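Local coordinates for FACT-Spt16 (Cicer arietinum, PDB 5CE6), which is the N-terminal domain of a FACT histone chaperone subunit, has an aminopeptidase-like lobe and probably binds histones H3-H4, at residues L343-L354 against L388-V398; K327-A338 against A356-M367. All coordinates share one frame; numbering follows the deposited sequence.

How the interactions relate
Both contacts lie in the lobe related to metallopeptidase family M24, and both use helix 349-363, one at each end of it. Along the chain the segments alternate: 327-338 comes first, then 343-354, 356-367 and 388-398. Interaction 1 binds the turn before helix 349-363 and its first residues to the loop that follows strand 376-378; interaction 2 lays the rest of that helix and the residues just beyond it against helix 323-342. Their centres are about 18 Å apart. Side chains of both reach strands 403-414 and 424-435, so the helical hairpin and the loop at its turn share one sheet, as in the pita-bread fold of M24 enzymes.

Interaction 1: residues L343-L354 against L388-V398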
loop_
_atom_site.group_PDB
_atom_site.type_symbol
_atom_site.label_atom_id
_atom_site.label_comp_id
_atom_site.label_asym_id
_atom_site.label_seq_id
_atom_site.Cartn_x
_atom_site.Cartn_y
_atom_site.Cartn_z
ATOM N N LEU A 343 16.628 -0.548 8.512
ATOM C CA LEU A 343 16.066 -1.362 7.434
ATOM C C LEU A 343 17.147 -1.688 6.405
ATOM O O LEU A 343 17.309 -0.994 5.402
ATOM C CB LEU A 343 14.864 -0.670 6.788
ATOM C CG LEU A 343 13.645 -0.645 7.706
ATOM C CD1 LEU A 343 12.582 0.286 7.158
ATOM C CD2 LEU A 343 13.074 -2.053 7.893
ATOM N N LYS A 344 17.910 -2.738 6.698
ATOM C CA LYS A 344 19.036 -3.148 5.874
ATOM C C LYS A 344 18.913 -4.640 5.681
ATOM O O LYS A 344 18.412 -5.331 6.569
ATOM C CB LYS A 344 20.360 -2.845 6.585
ATOM C CG LYS A 344 20.603 -1.381 6.904
ATOM C CD LYS A 344 20.935 -0.589 5.652
ATOM C CE LYS A 344 21.029 0.905 5.948
ATOM N NZ LYS A 344 21.993 1.196 7.046
ATOM N N PRO A 345 19.358 -5.151 4.519
ATOM C CA PRO A 345 19.240 -6.592 4.269
ATOM C C PRO A 345 19.823 -7.428 5.412
ATOM O O PRO A 345 20.938 -7.174 5.874
ATOM C CB PRO A 345 20.044 -6.784 2.980
ATOM C CG PRO A 345 19.864 -5.470 2.255
ATOM C CD PRO A 345 19.916 -4.434 3.355
ATOM N N GLY A 346 19.045 -8.400 5.876
ATOM C CA GLY A 346 19.507 -9.306 6.908
ATOM C C GLY A 346 18.991 -8.941 8.289
ATOM O O GLY A 346 19.100 -9.736 9.221
ATOM N N ASN A 347 18.450 -7.737 8.429
ATOM C CA ASN A 347 17.897 -7.297 9.709
ATOM C C ASN A 347 16.409 -7.620 9.824
ATOM O O ASN A 347 15.700 -7.605 8.834
ATOM C CB ASN A 347 18.104 -5.794 9.890
ATOM C CG ASN A 347 19.558 -5.418 10.092
ATOM O OD1 ASN A 347 20.420 -6.280 10.254
ATOM N ND2 ASN A 347 19.835 -4.112 10.115
ATOM N N LYS A 348 15.936 -7.895 11.039
ATOM C CA LYS A 348 14.509 -8.155 11.259
ATOM C C LYS A 348 13.706 -6.857 11.258
ATOM O O LYS A 348 14.179 -5.843 11.758
ATOM C CB LYS A 348 14.309 -8.853 12.606
ATOM C CG LYS A 348 14.867 -10.265 12.669
ATOM C CD LYS A 348 14.739 -10.862 14.062
ATOM C CE LYS A 348 14.714 -12.385 14.006
ATOM N NZ LYS A 348 15.806 -12.933 13.152
ATOM N N LEU A 349 12.491 -6.886 10.712
ATOM C CA LEU A 349 11.626 -5.704 10.757
ATOM C C LEU A 349 11.400 -5.285 12.206
ATOM O O LEU A 349 11.331 -4.097 12.511
ATOM C CB LEU A 349 10.290 -5.958 10.052
ATOM C CG LEU A 349 10.174 -5.678 8.546
ATOM C CD1 LEU A 349 11.183 -6.459 7.742
ATOM C CD2 LEU A 349 8.766 -5.993 8.061
ATOM N N SER A 350 11.309 -6.265 13.101
ATOM C CA SER A 350 11.113 -5.979 14.523
ATOM C C SER A 350 12.280 -5.210 15.126
ATOM O O SER A 350 12.095 -4.365 15.998
ATOM C CB SER A 350 10.865 -7.271 15.307
ATOM O OG SER A 350 11.908 -8.208 15.094
ATOM N N ALA A 351 13.494 -5.498 14.670
ATOM C CA ALA A 351 14.645 -4.770 15.179
ATOM C C ALA A 351 14.563 -3.303 14.747
ATOM O O ALA A 351 14.968 -2.395 15.487
ATOM C CB ALA A 351 15.938 -5.407 14.685
ATOM N N ALA A 352 14.050 -3.085 13.541
ATOM C CA ALA A 352 13.885 -1.742 13.004
ATOM C C ALA A 352 12.851 -0.962 13.803
ATOM O O ALA A 352 13.056 0.211 14.118
ATOM C CB ALA A 352 13.507 -1.793 11.525
ATOM N N TYR A 353 11.734 -1.608 14.128
ATOM C CA TYR A 353 10.741 -0.966 14.981
ATOM C C TYR A 353 11.320 -0.660 16.368
ATOM O O TYR A 353 11.175 0.453 16.884
ATOM C CB TYR A 353 9.453 -1.805 15.092
ATOM C CG TYR A 353 8.448 -1.135 16.010
ATOM C CD1 TYR A 353 7.643 -0.099 15.548
ATOM C CD2 TYR A 353 8.349 -1.503 17.339
ATOM C CE1 TYR A 353 6.735 0.542 16.397
ATOM C CE2 TYR A 353 7.459 -0.871 18.192
ATOM C CZ TYR A 353 6.658 0.149 17.719
ATOM O OH TYR A 353 5.775 0.770 18.592
ATOM N N LEU A 354 11.992 -1.638 16.971
ATOM C CA LEU A 354 12.533 -1.450 18.307
ATOM C C LEU A 354 13.647 -0.406 18.342
ATOM O O LEU A 354 13.942 0.149 19.394
ATOM C CB LEU A 354 12.999 -2.781 18.898
ATOM C CG LEU A 354 11.833 -3.713 19.238
ATOM C CD1 LEU A 354 12.322 -5.108 19.567
ATOM C CD2 LEU A 354 11.021 -3.137 20.395
ATOM N N LEU A 388 4.417 -7.233 5.714
ATOM C CA LEU A 388 5.660 -6.525 5.987
ATOM C C LEU A 388 5.422 -5.336 6.908
ATOM O O LEU A 388 5.989 -4.266 6.705
ATOM C CB LEU A 388 6.305 -6.038 4.688
ATOM C CG LEU A 388 6.916 -7.096 3.771
ATOM C CD1 LEU A 388 7.544 -6.424 2.559
ATOM C CD2 LEU A 388 7.964 -7.898 4.526
ATOM N N ASN A 389 4.571 -5.516 7.914
ATOM C CA ASN A 389 4.353 -4.461 8.897
ATOM C C ASN A 389 5.567 -4.306 9.804
ATOM O O ASN A 389 6.025 -5.270 10.425
ATOM C CB ASN A 389 3.081 -4.771 9.701
ATOM C CG ASN A 389 2.599 -3.593 10.520
ATOM O OD1 ASN A 389 3.342 -3.044 11.334
ATOM N ND2 ASN A 389 1.338 -3.208 10.324
ATOM N N ILE A 390 6.119 -3.098 9.859
ATOM C CA ILE A 390 7.271 -2.841 10.711
ATOM C C ILE A 390 6.771 -2.661 12.133
ATOM O O ILE A 390 6.409 -1.554 12.545
ATOM C CB ILE A 390 8.051 -1.580 10.260
ATOM C CG1 ILE A 390 8.390 -1.674 8.771
ATOM C CG2 ILE A 390 9.341 -1.417 11.078
ATOM C CD1 ILE A 390 8.784 -0.342 8.160
ATOM N N ASN A 391 6.727 -3.762 12.877
ATOM C CA ASN A 391 6.307 -3.715 14.275
ATOM C C ASN A 391 7.112 -4.699 15.116
ATOM O O ASN A 391 7.874 -5.493 14.577
ATOM C CB ASN A 391 4.787 -3.938 14.407
ATOM C CG ASN A 391 4.345 -5.339 13.992
ATOM O OD1 ASN A 391 4.800 -6.340 14.537
ATOM N ND2 ASN A 391 3.413 -5.406 13.051
ATOM N N ALA A 392 6.940 -4.646 16.435
ATOM C CA ALA A 392 7.733 -5.455 17.364
ATOM C C ALA A 392 7.547 -6.968 17.239
ATOM O O ALA A 392 8.378 -7.738 17.727
ATOM C CB ALA A 392 7.471 -5.009 18.802
ATOM N N LYS A 393 6.468 -7.398 16.593
ATOM C CA LYS A 393 6.172 -8.822 16.499
ATOM C C LYS A 393 6.556 -9.424 15.146
ATOM O O LYS A 393 6.433 -10.633 14.945
ATOM C CB LYS A 393 4.692 -9.086 16.790
ATOM N N ASN A 394 7.024 -8.588 14.224
ATOM C CA ASN A 394 7.376 -9.072 12.889
ATOM C C ASN A 394 8.865 -9.382 12.745
ATOM O O ASN A 394 9.694 -8.478 12.634
ATOM C CB ASN A 394 6.962 -8.068 11.818
ATOM C CG ASN A 394 6.860 -8.702 10.443
ATOM O OD1 ASN A 394 7.371 -9.799 10.214
ATOM N ND2 ASN A 394 6.203 -8.016 9.526
ATOM N N ASP A 395 9.199 -10.664 12.727
ATOM C CA ASP A 395 10.595 -11.066 12.654
ATOM C C ASP A 395 11.014 -11.394 11.224
ATOM O O ASP A 395 12.038 -12.045 11.002
ATOM C CB ASP A 395 10.855 -12.245 13.593
ATOM C CG ASP A 395 10.569 -11.901 15.050
ATOM O OD1 ASP A 395 11.012 -10.822 15.507
ATOM O OD2 ASP A 395 9.891 -12.703 15.733
ATOM N N GLN A 396 10.221 -10.937 10.260
ATOM C CA GLN A 396 10.560 -11.093 8.850
ATOM C C GLN A 396 11.887 -10.394 8.587
ATOM O O GLN A 396 12.167 -9.350 9.182
ATOM C CB GLN A 396 9.473 -10.472 7.976
ATOM C CG GLN A 396 9.639 -10.713 6.483
ATOM C CD GLN A 396 9.312 -12.138 6.083
ATOM O OE1 GLN A 396 8.249 -12.408 5.530
ATOM N NE2 GLN A 396 10.227 -13.058 6.362
ATOM N N ILE A 397 12.699 -10.965 7.700
ATOM C CA ILE A 397 14.025 -10.423 7.410
ATOM C C ILE A 397 14.000 -9.497 6.192
ATOM O O ILE A 397 13.437 -9.839 5.158
ATOM C CB ILE A 397 15.028 -11.560 7.164
ATOM C CG1 ILE A 397 15.174 -12.408 8.425
ATOM C CG2 ILE A 397 16.374 -11.003 6.747
ATOM C CD1 ILE A 397 15.877 -11.698 9.545
ATOM N N VAL A 398 14.604 -8.318 6.332
ATOM C CA VAL A 398 14.680 -7.357 5.237
ATOM C C VAL A 398 15.496 -7.965 4.104
ATOM O O VAL A 398 16.550 -8.562 4.344
ATOM C CB VAL A 398 15.340 -6.043 5.703
ATOM C CG1 VAL A 398 15.532 -5.084 4.537
ATOM C CG2 VAL A 398 14.501 -5.384 6.790
#
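The N-terminal end of helix 349-363 meets the long loop 388-398 through a set of backbone bonds, with Lys348 at the N-cap position and bridged to Ile397. Leu349 N donates to Gln396 O at 2.9 Å, and Val398 N reaches Asn347 O at 2.8 Å. Gly346 N closes the row on Val398 O. Gly346 sits in the type II turn Lys344 to Asn347 with a positive phi of 100°, where a CB would press on the preceding carbonyl oxygen, which explains the glycine.

One step into the helix, Ser350 OG donates to Asp395 OD1 at 2.8 Å, on the anti lone pair of the carboxylate. Its chi1 of 55° places OG between the backbone N and the carbonyl carbon, facing the loop. The carboxylate lies near the helix start, whose dipole would probably help stabilise its negative charge. Both ends of the Asn394 amide tie the loop to itself: ND2 donates to Asn389 O at 2.9 Å, while OD1 accepts from Gln396 N in an Asx turn. Leu349 CD2 lies alongside this amide.

This loop and turn belong to the lobe related to the M24 metallopeptidases, and Leu343, Leu349, Ile390 and Val398 are buried in it. The two branches of Leu349 divide the work: CD1 packs on Val398 CG2 at 3.6 Å, while CD2 lies over the backbone around Leu388. Leu343 and Ile390 meet tip to tip, CD1 to CD1 at 4.0 Å, and Phe404 of strand 403-414 touches both Leu349 and Ile390. Tyr353 lays its ring obliquely along Asn391 and Ala392, with CD2 3.9 Å from Ala392 CB, and its hydroxyl is hydrogen-bonded to Thr372 O.

Interaction 2: residues K327-A338 against A356-M367; sequences KAYEVLLKAQEA and AVSVVEKDAPDM
Val359 fits as a knob into a hole formed by Val331, Lys334, Ala335 and Ala338 of the facing helix. Its two methyls part: CG1 lies 3.8 Å from Lys334 CG, and CG2 is equally close to Ala338 CB. A compact beta-branched residue suits this hole, and the small alanines let the axes of 327-338 and 356-363 approach to 8.2 Å at 149°, nearly antiparallel. The backbones come closest at Ala335 and Ala356, whose CA atoms are 4.3 Å apart. Val331 crosses Val360 at about a right angle, CG1 to CG2, while its other methyl faces Asp363 CB and Ala364 CB.

At the outer edge Lys334, with CG anti to the backbone N (chi1 -177°) and the chain extended, runs past Val359 to form a salt bridge from NZ to Asp363 OD2 at 2.8 Å, on the syn lone pair of that oxygen. A lysine suits this exposed edge because its methylenes cover the valine while its ammonium group reaches the charge. Replacing Asp363 by an alanine would probably leave the ammonium group of Lys334 without its countercharge and its chain freer to turn. Lys327, also extended, sends NZ to Asp363 O in a weak bond at 3.2 Å, just where the helix ends. Beyond that end, the unbranched Met367 reaches back so that SD rests 3.7 Å from Ala328 CB.

Behind this pair lie the strands of the lobe: Ala328 touches Leu413 and Leu427, Ala335 meets Leu408, and Val360 packs on Phe410, so helices 323-342 and 349-363 both rest against strand 403-414, the former also against strand 424-435.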
loop_
_atom_site.group_PDB
_atom_site.type_symbol
_atom_site.label_atom_id
_atom_site.label_comp_id
_atom_site.label_asym_id
_atom_site.label_seq_id
_atom_site.Cartn_x
_atom_site.Cartn_y
_atom_site.Cartn_z
ATOM N N LYS A 327 9.887 19.309 21.303
ATOM C CA LYS A 327 10.674 18.155 21.726
ATOM C C LYS A 327 10.141 16.874 21.093
ATOM O O LYS A 327 10.904 16.069 20.561
ATOM C CB LYS A 327 10.662 18.000 23.248
ATOM C CG LYS A 327 11.387 16.733 23.712
ATOM C CD LYS A 327 11.372 16.543 25.227
ATOM C CE LYS A 327 12.072 15.231 25.601
ATOM N NZ LYS A 327 12.059 14.926 27.060
ATOM N N ALA A 328 8.827 16.678 21.160
ATOM C CA ALA A 328 8.244 15.464 20.616
ATOM C C ALA A 328 8.564 15.330 19.132
ATOM O O ALA A 328 8.829 14.231 18.643
ATOM C CB ALA A 328 6.747 15.460 20.829
ATOM N N TYR A 329 8.527 16.441 18.407
ATOM C CA TYR A 329 8.817 16.366 16.990
ATOM C C TYR A 329 10.266 15.959 16.757
ATOM O O TYR A 329 10.541 15.116 15.906
ATOM C CB TYR A 329 8.485 17.663 16.237
ATOM C CG TYR A 329 8.814 17.526 14.771
ATOM C CD1 TYR A 329 10.048 17.915 14.278
ATOM C CD2 TYR A 329 7.903 16.952 13.888
ATOM C CE1 TYR A 329 10.365 17.760 12.966
ATOM C CE2 TYR A 329 8.225 16.780 12.562
ATOM C CZ TYR A 329 9.449 17.191 12.105
ATOM O OH TYR A 329 9.770 17.031 10.788
ATOM N N GLU A 330 11.187 16.553 17.513
ATOM C CA GLU A 330 12.600 16.218 17.380
ATOM C C GLU A 330 12.829 14.739 17.654
ATOM O O GLU A 330 13.579 14.071 16.917
ATOM C CB GLU A 330 13.447 17.077 18.323
ATOM C CG GLU A 330 13.426 18.547 17.963
ATOM C CD GLU A 330 14.418 19.356 18.770
ATOM O OE1 GLU A 330 15.388 19.865 18.174
ATOM O OE2 GLU A 330 14.228 19.482 19.995
ATOM N N VAL A 331 12.160 14.234 18.689
ATOM C CA VAL A 331 12.276 12.824 19.065
ATOM C C VAL A 331 11.679 11.911 17.991
ATOM O O VAL A 331 12.270 10.884 17.624
ATOM C CB VAL A 331 11.634 12.553 20.432
ATOM C CG1 VAL A 331 11.680 11.068 20.766
ATOM C CG2 VAL A 331 12.353 13.362 21.519
ATOM N N LEU A 332 10.514 12.293 17.474
ATOM C CA LEU A 332 9.882 11.520 16.401
ATOM C C LEU A 332 10.783 11.427 15.177
ATOM O O LEU A 332 10.912 10.361 14.578
ATOM C CB LEU A 332 8.532 12.125 16.008
ATOM C CG LEU A 332 7.825 11.316 14.910
ATOM C CD1 LEU A 332 7.469 9.941 15.470
ATOM C CD2 LEU A 332 6.564 12.043 14.449
ATOM N N LEU A 333 11.385 12.547 14.790
ATOM C CA LEU A 333 12.296 12.550 13.650
ATOM C C LEU A 333 13.485 11.605 13.858
ATOM O O LEU A 333 13.847 10.834 12.958
ATOM C CB LEU A 333 12.764 13.983 13.351
ATOM C CG LEU A 333 13.828 14.142 12.261
ATOM C CD1 LEU A 333 13.360 13.546 10.938
ATOM C CD2 LEU A 333 14.150 15.610 12.094
ATOM N N LYS A 334 14.084 11.655 15.041
ATOM C CA LYS A 334 15.240 10.814 15.351
ATOM C C LYS A 334 14.815 9.342 15.357
ATOM O O LYS A 334 15.550 8.466 14.891
ATOM C CB LYS A 334 15.835 11.239 16.700
ATOM C CG LYS A 334 17.090 10.507 17.125
ATOM C CD LYS A 334 17.604 11.112 18.435
ATOM C CE LYS A 334 18.786 10.343 18.999
ATOM N NZ LYS A 334 19.298 11.017 20.235
ATOM N N ALA A 335 13.612 9.078 15.860
ATOM C CA ALA A 335 13.090 7.716 15.881
ATOM C C ALA A 335 12.804 7.200 14.476
ATOM O O ALA A 335 13.101 6.043 14.157
ATOM C CB ALA A 335 11.846 7.628 16.751
ATOM N N GLN A 336 12.205 8.046 13.639
ATOM C CA GLN A 336 11.915 7.645 12.264
ATOM C C GLN A 336 13.202 7.359 11.505
ATOM O O GLN A 336 13.287 6.394 10.743
ATOM C CB GLN A 336 11.114 8.723 11.526
ATOM C CG GLN A 336 10.482 8.201 10.203
ATOM C CD GLN A 336 10.637 9.162 9.034
ATOM O OE1 GLN A 336 11.408 10.115 9.096
ATOM N NE2 GLN A 336 9.903 8.901 7.949
ATOM N N GLU A 337 14.203 8.209 11.701
ATOM C CA GLU A 337 15.499 8.011 11.051
ATOM C C GLU A 337 16.146 6.712 11.521
ATOM O O GLU A 337 16.867 6.064 10.759
ATOM C CB GLU A 337 16.448 9.174 11.350
ATOM C CG GLU A 337 16.071 10.500 10.704
ATOM C CD GLU A 337 16.842 11.679 11.307
ATOM O OE1 GLU A 337 17.267 11.601 12.486
ATOM O OE2 GLU A 337 17.020 12.688 10.599
ATOM N N ALA A 338 15.898 6.341 12.776
ATOM C CA ALA A 338 16.460 5.108 13.330
ATOM C C ALA A 338 15.824 3.876 12.691
ATOM O O ALA A 338 16.502 2.870 12.452
ATOM C CB ALA A 338 16.321 5.069 14.864
ATOM N N ALA A 356 13.307 2.476 16.944
ATOM C CA ALA A 356 12.520 3.669 17.254
ATOM C C ALA A 356 12.182 3.719 18.740
ATOM O O ALA A 356 12.311 4.763 19.377
ATOM C CB ALA A 356 11.232 3.696 16.445
ATOM N N VAL A 357 11.705 2.599 19.278
ATOM C CA VAL A 357 11.384 2.522 20.706
ATOM C C VAL A 357 12.597 2.909 21.555
ATOM O O VAL A 357 12.473 3.662 22.522
ATOM C CB VAL A 357 10.891 1.111 21.094
ATOM C CG1 VAL A 357 10.602 1.030 22.593
ATOM C CG2 VAL A 357 9.646 0.745 20.289
ATOM N N SER A 358 13.773 2.412 21.177
ATOM C CA SER A 358 14.992 2.699 21.932
ATOM C C SER A 358 15.312 4.190 21.966
ATOM O O SER A 358 15.786 4.718 22.984
ATOM C CB SER A 358 16.182 1.922 21.361
ATOM O OG SER A 358 16.030 0.529 21.560
ATOM N N VAL A 359 15.061 4.860 20.846
ATOM C CA VAL A 359 15.272 6.298 20.752
ATOM C C VAL A 359 14.338 7.051 21.698
ATOM O O VAL A 359 14.767 7.939 22.437
ATOM C CB VAL A 359 15.049 6.797 19.309
ATOM C CG1 VAL A 359 14.839 8.303 19.280
ATOM C CG2 VAL A 359 16.219 6.400 18.429
ATOM N N VAL A 360 13.056 6.701 21.668
ATOM C CA VAL A 360 12.087 7.380 22.522
ATOM C C VAL A 360 12.363 7.072 23.997
ATOM O O VAL A 360 12.290 7.963 24.846
ATOM C CB VAL A 360 10.633 7.038 22.128
ATOM C CG1 VAL A 360 9.649 7.844 22.961
ATOM C CG2 VAL A 360 10.404 7.338 20.647
ATOM N N GLU A 361 12.724 5.828 24.300
ATOM C CA GLU A 361 13.025 5.450 25.687
ATOM C C GLU A 361 14.186 6.272 26.253
ATOM O O GLU A 361 14.177 6.666 27.428
ATOM C CB GLU A 361 13.316 3.946 25.796
ATOM C CG GLU A 361 13.663 3.466 27.211
ATOM C CD GLU A 361 12.495 3.544 28.187
ATOM O OE1 GLU A 361 12.746 3.579 29.416
ATOM O OE2 GLU A 361 11.330 3.559 27.731
ATOM N N LYS A 362 15.181 6.549 25.415
ATOM C CA LYS A 362 16.332 7.346 25.838
ATOM C C LYS A 362 16.012 8.833 25.992
ATOM O O LYS A 362 16.340 9.443 27.011
ATOM C CB LYS A 362 17.514 7.163 24.872
ATOM C CG LYS A 362 18.695 8.099 25.155
ATOM C CD LYS A 362 19.956 7.664 24.421
ATOM C CE LYS A 362 21.106 8.641 24.648
ATOM N NZ LYS A 362 21.382 8.877 26.095
ATOM N N ASP A 363 15.372 9.411 24.979
ATOM C CA ASP A 363 15.227 10.861 24.893
ATOM C C ASP A 363 13.927 11.396 25.506
ATOM O O ASP A 363 13.872 12.549 25.945
ATOM C CB ASP A 363 15.349 11.325 23.435
ATOM C CG ASP A 363 16.771 11.247 22.901
ATOM O OD1 ASP A 363 17.708 10.929 23.668
ATOM O OD2 ASP A 363 16.951 11.533 21.701
ATOM N N ALA A 364 12.889 10.564 25.541
ATOM C CA ALA A 364 11.593 10.968 26.095
ATOM C C ALA A 364 10.786 9.784 26.624
ATOM O O ALA A 364 9.775 9.411 26.034
ATOM C CB ALA A 364 10.783 11.706 25.042
ATOM N N PRO A 365 11.226 9.189 27.741
ATOM C CA PRO A 365 10.613 7.943 28.216
ATOM C C PRO A 365 9.107 8.053 28.456
ATOM O O PRO A 365 8.378 7.081 28.245
ATOM C CB PRO A 365 11.363 7.662 29.523
ATOM C CG PRO A 365 11.982 8.976 29.913
ATOM C CD PRO A 365 12.322 9.630 28.620
ATOM N N ASP A 366 8.640 9.233 28.850
ATOM C CA ASP A 366 7.218 9.427 29.114
ATOM C C ASP A 366 6.377 9.458 27.834
ATOM O O ASP A 366 5.150 9.369 27.891
ATOM C CB ASP A 366 6.998 10.695 29.936
ATOM C CG ASP A 366 7.748 10.667 31.257
ATOM O OD1 ASP A 366 7.899 9.568 31.840
ATOM O OD2 ASP A 366 8.187 11.746 31.711
ATOM N N MET A 367 7.033 9.575 26.681
ATOM C CA MET A 367 6.320 9.604 25.407
ATOM C C MET A 367 6.235 8.237 24.729
ATOM O O MET A 367 5.539 8.085 23.726
ATOM C CB MET A 367 6.972 10.594 24.434
ATOM C CG MET A 367 6.910 12.050 24.862
ATOM S SD MET A 367 7.597 13.076 23.552
ATOM C CE MET A 367 7.714 14.661 24.395
#